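Local coordinates for protein kinase domain-containing protein (Chaetomium thermophilum, PDB 6Z3U) that probably transfers phosphate from ATP to serine and threonine residues of proteins, as the CDK7-type kinase of the CDK-activating complex, at residues 249-254 and 269-273; 265-269 and 301-305; 318-322 and 365-369. All coordinates share one frame; numbering follows the deposited sequence.

Contact 1: residues 249-254 and 269-273; sequences GRRMTA and GARHY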
ATOM      1  N   GLY B 249      18.300  -2.410  -2.271  1.00 37.80           N
ATOM      2  CA  GLY B 249      18.503  -3.481  -3.218  1.00 38.55           C
ATOM      3  C   GLY B 249      17.273  -3.861  -4.010  1.00 44.19           C
ATOM      4  O   GLY B 249      17.385  -4.637  -4.968  1.00 38.08           O
ATOM      5  N   ARG B 250      16.108  -3.325  -3.653  1.00 43.24           N
ATOM      6  CA  ARG B 250      14.857  -3.616  -4.347  1.00 39.11           C
ATOM      7  C   ARG B 250      14.724  -2.625  -5.496  1.00 37.59           C
ATOM      8  O   ARG B 250      14.578  -1.419  -5.273  1.00 38.67           O
ATOM      9  CB  ARG B 250      13.679  -3.515  -3.382  1.00 46.07           C
ATOM     10  CG  ARG B 250      12.320  -3.837  -3.997  1.00 65.47           C
ATOM     11  CD  ARG B 250      12.319  -5.202  -4.670  1.00 74.08           C
ATOM     12  NE  ARG B 250      12.914  -6.227  -3.816  1.00 56.27           N
ATOM     13  CZ  ARG B 250      12.228  -7.055  -3.033  1.00 60.63           C
ATOM     14  NH1 ARG B 250      10.902  -7.001  -2.984  1.00 60.43           N
ATOM     15  NH2 ARG B 250      12.877  -7.946  -2.296  1.00 64.10           N
ATOM     16  N   ARG B 251      14.773  -3.132  -6.726  1.00 45.67           N
ATOM     17  CA  ARG B 251      14.787  -2.271  -7.899  1.00 33.94           C
ATOM     18  C   ARG B 251      13.395  -1.710  -8.149  1.00 32.51           C
ATOM     19  O   ARG B 251      12.386  -2.386  -7.925  1.00 32.29           O
ATOM     20  CB  ARG B 251      15.274  -3.044  -9.125  1.00 41.93           C
ATOM     21  CG  ARG B 251      16.599  -3.756  -8.895  1.00 53.21           C
ATOM     22  CD  ARG B 251      17.107  -4.483 -10.128  1.00 57.41           C
ATOM     23  NE  ARG B 251      17.756  -3.552 -11.049  1.00 71.46           N
ATOM     24  CZ  ARG B 251      19.049  -3.228 -10.989  1.00 87.67           C
ATOM     25  NH1 ARG B 251      19.831  -3.758 -10.056  1.00 80.94           N
ATOM     26  NH2 ARG B 251      19.565  -2.368 -11.859  1.00 85.18           N
ATOM     27  N   MET B 252      13.344  -0.463  -8.606  1.00 31.63           N
ATOM     28  CA  MET B 252      12.100   0.201  -8.963  1.00 34.21           C
ATOM     29  C   MET B 252      12.121   0.561 -10.440  1.00 39.32           C
ATOM     30  O   MET B 252      13.165   0.533 -11.099  1.00 40.38           O
ATOM     31  CB  MET B 252      11.880   1.466  -8.126  1.00 38.85           C
ATOM     32  CG  MET B 252      11.455   1.212  -6.694  1.00 34.33           C
ATOM     33  SD  MET B 252      11.669   2.690  -5.686  1.00 38.78           S
ATOM     34  CE  MET B 252      10.281   2.551  -4.567  1.00 40.33           C
ATOM     35  N   THR B 253      10.943   0.896 -10.963  1.00 34.25           N
ATOM     36  CA  THR B 253      10.820   1.266 -12.363  1.00 32.25           C
ATOM     37  C   THR B 253      11.288   2.698 -12.567  1.00 34.75           C
ATOM     38  O   THR B 253      11.056   3.572 -11.726  1.00 31.47           O
ATOM     39  CB  THR B 253       9.376   1.120 -12.837  1.00 32.33           C
ATOM     40  OG1 THR B 253       8.913  -0.202 -12.540  1.00 72.24           O
ATOM     41  CG2 THR B 253       9.277   1.340 -14.336  1.00 28.76           C
ATOM     42  N   ALA B 254      11.965   2.929 -13.686  1.00 34.92           N
ATOM     43  CA  ALA B 254      12.369   4.268 -14.083  1.00 30.90           C
ATOM     44  C   ALA B 254      11.313   4.969 -14.924  1.00 32.56           C
ATOM     45  O   ALA B 254      11.452   6.166 -15.198  1.00 29.42           O
ATOM     46  CB  ALA B 254      13.682   4.210 -14.865  1.00 38.23           C
ATOM     47  N   GLY B 269      17.249   6.453 -15.888  1.00 37.44           N
ATOM     48  CA  GLY B 269      16.982   5.050 -15.642  1.00 32.33           C
ATOM     49  C   GLY B 269      17.309   4.569 -14.250  1.00 32.52           C
ATOM     50  O   GLY B 269      17.542   3.370 -14.060  1.00 41.82           O
ATOM     51  N   ALA B 270      17.318   5.460 -13.262  1.00 31.86           N
ATOM     52  CA  ALA B 270      17.666   5.069 -11.903  1.00 32.15           C
ATOM     53  C   ALA B 270      16.665   4.055 -11.362  1.00 31.72           C
ATOM     54  O   ALA B 270      15.453   4.184 -11.557  1.00 30.66           O
ATOM     55  CB  ALA B 270      17.714   6.293 -10.990  1.00 31.50           C
ATOM     56  N   ARG B 271      17.187   3.037 -10.675  1.00 38.24           N
ATOM     57  CA  ARG B 271      16.375   1.962 -10.127  1.00 32.54           C
ATOM     58  C   ARG B 271      16.299   1.975  -8.608  1.00 32.41           C
ATOM     59  O   ARG B 271      15.500   1.222  -8.041  1.00 32.20           O
ATOM     60  CB  ARG B 271      16.925   0.600 -10.577  1.00 43.03           C
ATOM     61  CG  ARG B 271      17.304   0.528 -12.049  1.00 53.71           C
ATOM     62  CD  ARG B 271      16.078   0.491 -12.944  1.00 46.11           C
ATOM     63  NE  ARG B 271      15.339  -0.761 -12.805  1.00 37.07           N
ATOM     64  CZ  ARG B 271      14.246  -1.065 -13.497  1.00 42.36           C
ATOM     65  NH1 ARG B 271      13.644  -2.230 -13.301  1.00 46.74           N
ATOM     66  NH2 ARG B 271      13.753  -0.208 -14.382  1.00 47.45           N
ATOM     67  N   HIS B 272      17.111   2.794  -7.933  1.00 32.65           N
ATOM     68  CA  HIS B 272      17.139   2.872  -6.469  1.00 38.49           C
ATOM     69  C   HIS B 272      17.061   4.347  -6.083  1.00 31.90           C
ATOM     70  O   HIS B 272      18.080   4.988  -5.818  1.00 37.92           O
ATOM     71  CB  HIS B 272      18.393   2.199  -5.915  1.00 45.67           C
ATOM     72  CG  HIS B 272      18.489   0.741  -6.244  1.00 35.23           C
ATOM     73  ND1 HIS B 272      19.589   0.190  -6.865  1.00 36.61           N
ATOM     74  CD2 HIS B 272      17.626  -0.280  -6.031  1.00 37.85           C
ATOM     75  CE1 HIS B 272      19.395  -1.107  -7.031  1.00 37.25           C
ATOM     76  NE2 HIS B 272      18.213  -1.418  -6.529  1.00 40.79           N
ATOM     77  N   TYR B 273      15.844   4.878  -6.042  1.00 35.36           N
ATOM     78  CA  TYR B 273      15.592   6.280  -5.741  1.00 32.86           C
ATOM     79  C   TYR B 273      14.709   6.399  -4.501  1.00 29.20           C
ATOM     80  O   TYR B 273      14.336   5.405  -3.877  1.00 34.26           O
ATOM     81  CB  TYR B 273      14.946   6.978  -6.943  1.00 34.77           C
ATOM     82  CG  TYR B 273      13.721   6.277  -7.492  1.00 28.16           C
ATOM     83  CD1 TYR B 273      12.464   6.505  -6.949  1.00 28.52           C
ATOM     84  CD2 TYR B 273      13.820   5.396  -8.562  1.00 28.61           C
ATOM     85  CE1 TYR B 273      11.340   5.875  -7.453  1.00 27.22           C
ATOM     86  CE2 TYR B 273      12.702   4.759  -9.071  1.00 28.14           C
ATOM     87  CZ  TYR B 273      11.466   5.001  -8.514  1.00 28.20           C
ATOM     88  OH  TYR B 273      10.355   4.369  -9.023  1.00 27.19           O
TER

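Contact 2: residues 265-269 and 301-305; sequences ELLFG and EMEQI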
ATOM      1  N   GLU B 265      17.246  11.864 -12.402  1.00 31.72           N
ATOM      2  CA  GLU B 265      17.687  10.522 -12.039  1.00 29.87           C
ATOM      3  C   GLU B 265      16.778   9.458 -12.644  1.00 32.71           C
ATOM      4  O   GLU B 265      17.247   8.368 -12.993  1.00 39.21           O
ATOM      5  CB  GLU B 265      17.761  10.380 -10.515  1.00 32.43           C
ATOM      6  CG  GLU B 265      16.435  10.500  -9.768  1.00 29.95           C
ATOM      7  CD  GLU B 265      16.193  11.889  -9.201  1.00 32.76           C
ATOM      8  OE1 GLU B 265      16.680  12.876  -9.793  1.00 35.03           O
ATOM      9  OE2 GLU B 265      15.517  11.992  -8.153  1.00 33.36           O
ATOM     10  N   LEU B 266      15.486   9.757 -12.795  1.00 33.11           N
ATOM     11  CA  LEU B 266      14.581   8.814 -13.445  1.00 28.11           C
ATOM     12  C   LEU B 266      14.756   8.843 -14.959  1.00 29.66           C
ATOM     13  O   LEU B 266      14.675   7.799 -15.615  1.00 31.72           O
ATOM     14  CB  LEU B 266      13.133   9.124 -13.064  1.00 26.86           C
ATOM     15  CG  LEU B 266      12.522   8.253 -11.962  1.00 26.62           C
ATOM     16  CD1 LEU B 266      13.466   8.097 -10.779  1.00 27.23           C
ATOM     17  CD2 LEU B 266      11.192   8.830 -11.501  1.00 25.48           C
ATOM     18  N   LEU B 267      15.008  10.026 -15.526  1.00 30.04           N
ATOM     19  CA  LEU B 267      15.329  10.104 -16.946  1.00 29.71           C
ATOM     20  C   LEU B 267      16.558   9.269 -17.274  1.00 30.52           C
ATOM     21  O   LEU B 267      16.667   8.726 -18.379  1.00 33.53           O
ATOM     22  CB  LEU B 267      15.559  11.562 -17.356  1.00 29.73           C
ATOM     23  CG  LEU B 267      14.324  12.464 -17.450  1.00 27.64           C
ATOM     24  CD1 LEU B 267      14.721  13.922 -17.378  1.00 27.51           C
ATOM     25  CD2 LEU B 267      13.553  12.194 -18.732  1.00 27.60           C
ATOM     26  N   PHE B 268      17.480   9.140 -16.325  1.00 31.08           N
ATOM     27  CA  PHE B 268      18.685   8.345 -16.505  1.00 44.69           C
ATOM     28  C   PHE B 268      18.485   6.879 -16.133  1.00 37.23           C
ATOM     29  O   PHE B 268      19.464   6.129 -16.079  1.00 42.77           O
ATOM     30  CB  PHE B 268      19.826   8.945 -15.682  1.00 43.24           C
ATOM     31  CG  PHE B 268      20.199  10.350 -16.089  1.00 38.99           C
ATOM     32  CD1 PHE B 268      20.030  10.782 -17.396  1.00 35.00           C
ATOM     33  CD2 PHE B 268      20.711  11.239 -15.159  1.00 33.12           C
ATOM     34  CE1 PHE B 268      20.373  12.068 -17.766  1.00 33.25           C
ATOM     35  CE2 PHE B 268      21.055  12.526 -15.527  1.00 33.15           C
ATOM     36  CZ  PHE B 268      20.884  12.940 -16.830  1.00 33.21           C
ATOM     37  N   GLY B 269      17.249   6.453 -15.888  1.00 37.44           N
ATOM     38  CA  GLY B 269      16.982   5.050 -15.642  1.00 32.33           C
ATOM     39  C   GLY B 269      17.309   4.569 -14.250  1.00 32.52           C
ATOM     40  O   GLY B 269      17.542   3.370 -14.060  1.00 41.82           O
ATOM     41  N   GLU B 301      12.387  11.994 -24.227  1.00 40.75           N
ATOM     42  CA  GLU B 301      13.303  11.935 -23.093  1.00 39.88           C
ATOM     43  C   GLU B 301      14.601  12.675 -23.390  1.00 36.48           C
ATOM     44  O   GLU B 301      15.196  13.270 -22.484  1.00 33.21           O
ATOM     45  CB  GLU B 301      13.584  10.483 -22.708  1.00 45.87           C
ATOM     46  CG  GLU B 301      12.477   9.834 -21.876  1.00 43.78           C
ATOM     47  CD  GLU B 301      11.185   9.649 -22.647  1.00 45.47           C
ATOM     48  OE1 GLU B 301      11.251   9.325 -23.853  1.00 58.66           O
ATOM     49  OE2 GLU B 301      10.104   9.829 -22.046  1.00 37.84           O
ATOM     50  N   MET B 302      15.051  12.662 -24.647  1.00 40.35           N
ATOM     51  CA  MET B 302      16.232  13.441 -25.001  1.00 42.57           C
ATOM     52  C   MET B 302      15.931  14.934 -24.946  1.00 41.78           C
ATOM     53  O   MET B 302      16.788  15.733 -24.552  1.00 43.53           O
ATOM     54  CB  MET B 302      16.740  13.041 -26.387  1.00 43.63           C
ATOM     55  CG  MET B 302      17.252  11.610 -26.462  1.00 49.96           C
ATOM     56  SD  MET B 302      18.236  11.272 -27.935  1.00 44.99           S
ATOM     57  CE  MET B 302      17.115  11.807 -29.227  1.00 66.07           C
ATOM     58  N   GLU B 303      14.721  15.332 -25.349  1.00 35.75           N
ATOM     59  CA  GLU B 303      14.332  16.730 -25.208  1.00 35.54           C
ATOM     60  C   GLU B 303      14.225  17.115 -23.737  1.00 32.36           C
ATOM     61  O   GLU B 303      14.669  18.198 -23.340  1.00 36.20           O
ATOM     62  CB  GLU B 303      13.005  16.992 -25.922  1.00 45.99           C
ATOM     63  CG  GLU B 303      13.086  16.944 -27.443  1.00 53.94           C
ATOM     64  CD  GLU B 303      11.810  17.427 -28.115  1.00 55.06           C
ATOM     65  OE1 GLU B 303      11.230  18.432 -27.650  1.00 53.48           O
ATOM     66  OE2 GLU B 303      11.388  16.800 -29.110  1.00 57.95           O
ATOM     67  N   GLN B 304      13.649  16.238 -22.913  1.00 32.46           N
ATOM     68  CA  GLN B 304      13.557  16.534 -21.487  1.00 29.40           C
ATOM     69  C   GLN B 304      14.944  16.650 -20.868  1.00 38.81           C
ATOM     70  O   GLN B 304      15.201  17.558 -20.068  1.00 35.29           O
ATOM     71  CB  GLN B 304      12.742  15.457 -20.776  1.00 29.82           C
ATOM     72  CG  GLN B 304      12.267  15.864 -19.394  1.00 29.05           C
ATOM     73  CD  GLN B 304      11.288  17.020 -19.431  1.00 29.10           C
ATOM     74  OE1 GLN B 304      10.661  17.287 -20.456  1.00 30.21           O
ATOM     75  NE2 GLN B 304      11.158  17.717 -18.308  1.00 30.49           N
ATOM     76  N   ILE B 305      15.858  15.755 -21.248  1.00 35.69           N
ATOM     77  CA  ILE B 305      17.227  15.837 -20.746  1.00 34.16           C
ATOM     78  C   ILE B 305      17.878  17.133 -21.210  1.00 36.60           C
ATOM     79  O   ILE B 305      18.502  17.854 -20.423  1.00 39.21           O
ATOM     80  CB  ILE B 305      18.038  14.607 -21.194  1.00 40.64           C
ATOM     81  CG1 ILE B 305      17.531  13.349 -20.484  1.00 32.06           C
ATOM     82  CG2 ILE B 305      19.522  14.827 -20.925  1.00 41.56           C
ATOM     83  CD1 ILE B 305      18.111  12.067 -21.023  1.00 35.22           C
TER

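Contact 3: residues 318-322 and 365-369; sequences ENWPG and QLDPK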
ATOM      1  N   GLU B 318      31.033  16.157 -11.359  1.00 61.02           N
ATOM      2  CA  GLU B 318      31.456  17.118 -10.347  1.00 64.20           C
ATOM      3  C   GLU B 318      30.316  17.461  -9.396  1.00 61.70           C
ATOM      4  O   GLU B 318      30.488  17.434  -8.171  1.00 61.64           O
ATOM      5  CB  GLU B 318      31.986  18.386 -11.023  1.00 71.65           C
ATOM      6  CG  GLU B 318      33.365  18.233 -11.653  1.00 82.89           C
ATOM      7  CD  GLU B 318      33.408  17.158 -12.725  1.00 84.13           C
ATOM      8  OE1 GLU B 318      34.328  16.313 -12.683  1.00 92.14           O
ATOM      9  OE2 GLU B 318      32.514  17.150 -13.599  1.00 75.12           O
ATOM     10  N   ASN B 319      29.145  17.784  -9.942  1.00 44.58           N
ATOM     11  CA  ASN B 319      27.992  18.151  -9.134  1.00 39.59           C
ATOM     12  C   ASN B 319      27.133  16.957  -8.744  1.00 38.64           C
ATOM     13  O   ASN B 319      26.236  17.106  -7.909  1.00 39.51           O
ATOM     14  CB  ASN B 319      27.129  19.171  -9.887  1.00 43.61           C
ATOM     15  CG  ASN B 319      26.643  18.650 -11.231  1.00 43.59           C
ATOM     16  OD1 ASN B 319      26.338  17.469 -11.381  1.00 37.73           O
ATOM     17  ND2 ASN B 319      26.571  19.538 -12.215  1.00 37.67           N
ATOM     18  N   TRP B 320      27.394  15.781  -9.310  1.00 45.71           N
ATOM     19  CA  TRP B 320      26.544  14.606  -9.105  1.00 46.85           C
ATOM     20  C   TRP B 320      27.387  13.358  -9.322  1.00 48.61           C
ATOM     21  O   TRP B 320      27.312  12.707 -10.370  1.00 46.74           O
ATOM     22  CB  TRP B 320      25.349  14.632 -10.057  1.00 45.85           C
ATOM     23  CG  TRP B 320      24.295  13.600  -9.787  1.00 46.12           C
ATOM     24  CD1 TRP B 320      24.356  12.561  -8.901  1.00 46.24           C
ATOM     25  CD2 TRP B 320      23.014  13.509 -10.423  1.00 44.03           C
ATOM     26  NE1 TRP B 320      23.191  11.832  -8.947  1.00 41.48           N
ATOM     27  CE2 TRP B 320      22.352  12.394  -9.874  1.00 41.57           C
ATOM     28  CE3 TRP B 320      22.365  14.264 -11.404  1.00 36.31           C
ATOM     29  CZ2 TRP B 320      21.072  12.018 -10.270  1.00 37.67           C
ATOM     30  CZ3 TRP B 320      21.095  13.890 -11.795  1.00 32.20           C
ATOM     31  CH2 TRP B 320      20.461  12.779 -11.229  1.00 36.95           C
ATOM     32  N   PRO B 321      28.216  13.001  -8.340  1.00 52.47           N
ATOM     33  CA  PRO B 321      29.109  11.849  -8.519  1.00 47.88           C
ATOM     34  C   PRO B 321      28.345  10.591  -8.899  1.00 43.89           C
ATOM     35  O   PRO B 321      27.316  10.259  -8.307  1.00 41.28           O
ATOM     36  CB  PRO B 321      29.779  11.712  -7.146  1.00 43.74           C
ATOM     37  CG  PRO B 321      29.716  13.077  -6.558  1.00 46.94           C
ATOM     38  CD  PRO B 321      28.423  13.667  -7.043  1.00 53.11           C
ATOM     39  N   GLY B 322      28.866   9.884  -9.899  1.00 42.93           N
ATOM     40  CA  GLY B 322      28.277   8.652 -10.367  1.00 42.60           C
ATOM     41  C   GLY B 322      27.123   8.820 -11.327  1.00 41.01           C
ATOM     42  O   GLY B 322      26.539   7.813 -11.743  1.00 41.24           O
ATOM     43  N   GLN B 365      17.257  20.668  -7.491  1.00 29.60           N
ATOM     44  CA  GLN B 365      18.650  20.253  -7.447  1.00 31.21           C
ATOM     45  C   GLN B 365      18.828  18.990  -8.277  1.00 29.09           C
ATOM     46  O   GLN B 365      18.052  18.038  -8.150  1.00 35.76           O
ATOM     47  CB  GLN B 365      19.097  20.010  -6.007  1.00 35.41           C
ATOM     48  CG  GLN B 365      19.106  21.262  -5.147  1.00 33.96           C
ATOM     49  CD  GLN B 365      20.078  22.302  -5.662  1.00 30.57           C
ATOM     50  OE1 GLN B 365      21.293  22.108  -5.623  1.00 37.38           O
ATOM     51  NE2 GLN B 365      19.545  23.408  -6.162  1.00 39.69           N
ATOM     52  N   LEU B 366      19.860  18.981  -9.121  1.00 34.91           N
ATOM     53  CA  LEU B 366      20.076  17.846 -10.010  1.00 34.59           C
ATOM     54  C   LEU B 366      20.319  16.568  -9.218  1.00 37.56           C
ATOM     55  O   LEU B 366      19.640  15.555  -9.426  1.00 40.48           O
ATOM     56  CB  LEU B 366      21.248  18.141 -10.944  1.00 36.19           C
ATOM     57  CG  LEU B 366      21.025  19.334 -11.875  1.00 31.25           C
ATOM     58  CD1 LEU B 366      22.328  19.762 -12.520  1.00 37.03           C
ATOM     59  CD2 LEU B 366      19.990  18.992 -12.934  1.00 30.33           C
ATOM     60  N   ASP B 367      21.276  16.597  -8.303  1.00 36.13           N
ATOM     61  CA  ASP B 367      21.563  15.426  -7.485  1.00 35.55           C
ATOM     62  C   ASP B 367      20.458  15.261  -6.450  1.00 31.55           C
ATOM     63  O   ASP B 367      20.291  16.140  -5.594  1.00 31.16           O
ATOM     64  CB  ASP B 367      22.920  15.582  -6.811  1.00 36.02           C
ATOM     65  CG  ASP B 367      23.399  14.303  -6.164  1.00 40.04           C
ATOM     66  OD1 ASP B 367      22.584  13.373  -5.995  1.00 42.62           O
ATOM     67  OD2 ASP B 367      24.600  14.226  -5.832  1.00 50.61           O
ATOM     68  N   PRO B 368      19.682  14.172  -6.479  1.00 37.08           N
ATOM     69  CA  PRO B 368      18.573  14.043  -5.518  1.00 32.31           C
ATOM     70  C   PRO B 368      19.021  14.039  -4.071  1.00 30.58           C
ATOM     71  O   PRO B 368      18.201  14.312  -3.185  1.00 29.96           O
ATOM     72  CB  PRO B 368      17.915  12.711  -5.907  1.00 30.57           C
ATOM     73  CG  PRO B 368      18.960  11.964  -6.653  1.00 35.50           C
ATOM     74  CD  PRO B 368      19.792  12.993  -7.357  1.00 33.88           C
ATOM     75  N   LYS B 369      20.291  13.733  -3.801  1.00 33.92           N
ATOM     76  CA  LYS B 369      20.771  13.717  -2.424  1.00 32.83           C
ATOM     77  C   LYS B 369      20.777  15.113  -1.811  1.00 35.14           C
ATOM     78  O   LYS B 369      20.504  15.261  -0.614  1.00 32.84           O
ATOM     79  CB  LYS B 369      22.169  13.100  -2.375  1.00 34.50           C
ATOM     80  CG  LYS B 369      22.207  11.641  -2.811  1.00 34.81           C
ATOM     81  CD  LYS B 369      23.626  11.102  -2.865  1.00 36.59           C
ATOM     82  CE  LYS B 369      24.374  11.597  -4.098  1.00 48.54           C
ATOM     83  NZ  LYS B 369      25.824  11.226  -4.081  1.00 43.02           N
TER

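Contact 1: residues 249-254 and 269-273
Met252 covers one face of the Tyr273 ring, its SD 3.9 Å from the ring centroid and displaced toward the rim, a Met-aromatic contact; Thr253 O comes to the edge of the same ring. The guanidinium of Arg271 is also covered on one face, by Met252 O, which sits over its centre at 3.1 Å from CZ and forms no hydrogen bond with it. At the edge of the His272 ring lies the carbonyl of Arg250, its O 3.3 Å from His272 CD2. His272 CE1 in turn lies over a face of the Arg251 guanidinium, the two planes 71° apart, and the imidazole also stacks with His36 of the neighbouring RING-type subunit, MAT1.

Two hydrogen bonds tie the loops together. Met252 N donates to Arg271 O at 2.8 Å, and Tyr273 OH gives its proton to Thr253 O at 2.9 Å, in the carbonyl plane. With CG set between its backbone N and carbonyl carbon (chi1 52°), Tyr273 turns its ring up against the 249-254 loop. A phenylalanine in its place lacks the hydroxyl and would probably leave Thr253 O without this donor and that part of the loop less firmly held. Further along, Ala254 CB rests 3.5 Å from Gly269 CA.

The 249-254 loop belongs to the activation segment, and by comparison with other CDKs Thr253 probably occupies the T-loop phosphorylation position. Arg251 NE and Arg271 NE form a like-charge pair at 4.1 Å, and the Arg271 guanidinium comes near Thr253, a positive patch that would probably suit a phosphate at that position.

Contact 2: residues 265-269 and 301-305
Leu267 reaches across from the short helix 264-267 to the first turn of helix 301-311 and touches it with nearly its whole length. Its CB lies 4.1 Å from Ile305 CG1. Beyond that, CG stands anti to the carbonyl carbon (chi1 -73°), which directs both methyl groups toward the neighbouring helix. CD1 meets Gln304 CG at 3.7 Å, while CD2 packs 3.9 Å from Gln304 CB and, on the Glu301 side, 4.1 Å from Glu301 CG. The two side chains, leucine and glutamine, cross at about a right angle, and the methyls press on CB and CG of Gln304. A bend at chi2 (65°) carries the Gln304 amide away from the leucine, to where its OE1 accepts from Gly298 N and its NE2 donates to Leu296 O. Glu301 likewise offers only its methylene carbons here, its carboxylate being paired through OE2 with Arg259.

Helix 264-267 begins within the Pro-Pro-Glu version of the kinase APE motif, at the end of the activation segment. Its glutamate, Glu265, forms a salt bridge with Arg371, the ion pair familiar from the protein kinase C-lobe. The helix finishes in a Schellman motif, with Gly269 at positive phi as the C-prime residue and Gly269 N bonded to Leu266 O at 2.9 Å.

Phe268, the first residue to leave the helical path, extends the apolar patch. Ile305 CD1 comes to the edge of its ring, near the ring plane and 4.0 Å from CE1, and the two side chains meet obliquely. The same ring also meets Trp329, with the planes at about 60°.

Contact 3: residues 318-322 and 365-369
Asp367 lays its carboxylate over the indole of Trp320 while both of its oxygens are tied to Lys369, two residues further on. OD1 accepts from Lys369 N at 3.2 Å in a nearly straight bond (167° at the hydrogen) that arrives from above the carboxylate plane, forming an Asx turn. OD2 has a long salt bridge to Lys369 NZ, at 3.7 Å. These two ties would restrict rotation of the carboxylate, which lies only 19° from parallel to the indole, with CG 3.4 Å from Trp320 CD1.

The backbone of the 365-369 loop continues across the same face of the ring. Asp367 CA sits over the five-membered ring, 3.9 Å from its centroid, in a CH-pi contact. Leu366 O lies above the six-membered part near the rim, 3.2 Å from Trp320 CZ3, and also accepts a hydrogen bond from Arg371. Pro368 CD approaches Trp320 CZ2 at 3.3 Å, and Leu366 CB adds apolar packing against Trp320 CE3. With CG anti to the backbone N (chi1 -170°), Trp320 swings its indole against the 365-369 loop.

The indole N-H does not bond to the aspartate: NE1 donates to Thr38 O of the neighbouring RING-type subunit, whose Thr38 hydroxyl is also hydrogen-bonded to Pro321 O. The Trp-Pro-Gly sequence after helix 301-311 recurs in cyclin-dependent kinases, and the Asp-Pro loop leads to Arg371, the conserved C-lobe arginine; here both lie where the RING-type subunit, MAT1, docks.

How the contacts relate
From the N terminus, contact 1 comes first: it closes the turn from the activation segment, over helix 264-267, to the loop before helix 276-291. Contact 2 starts where contact 1 ends, the two sharing Gly269, so that they follow one another without nesting, and it ends at helix 301-311; Tyr273 CD2 packs 3.5 Å from Leu266 CD1. Contact 3 follows in series, drawing the loop after helix 301-311 onto the one after helix 353-363. It still touches contact 2, where Glu265 meets Pro368 and Trp320. Contact 2, through helix 264-267, touches both others and links the activation segment to the later C-lobe loops beside the RING-type subunit, while the nearest atoms of contacts 1 and 3 stay about 6 Å apart.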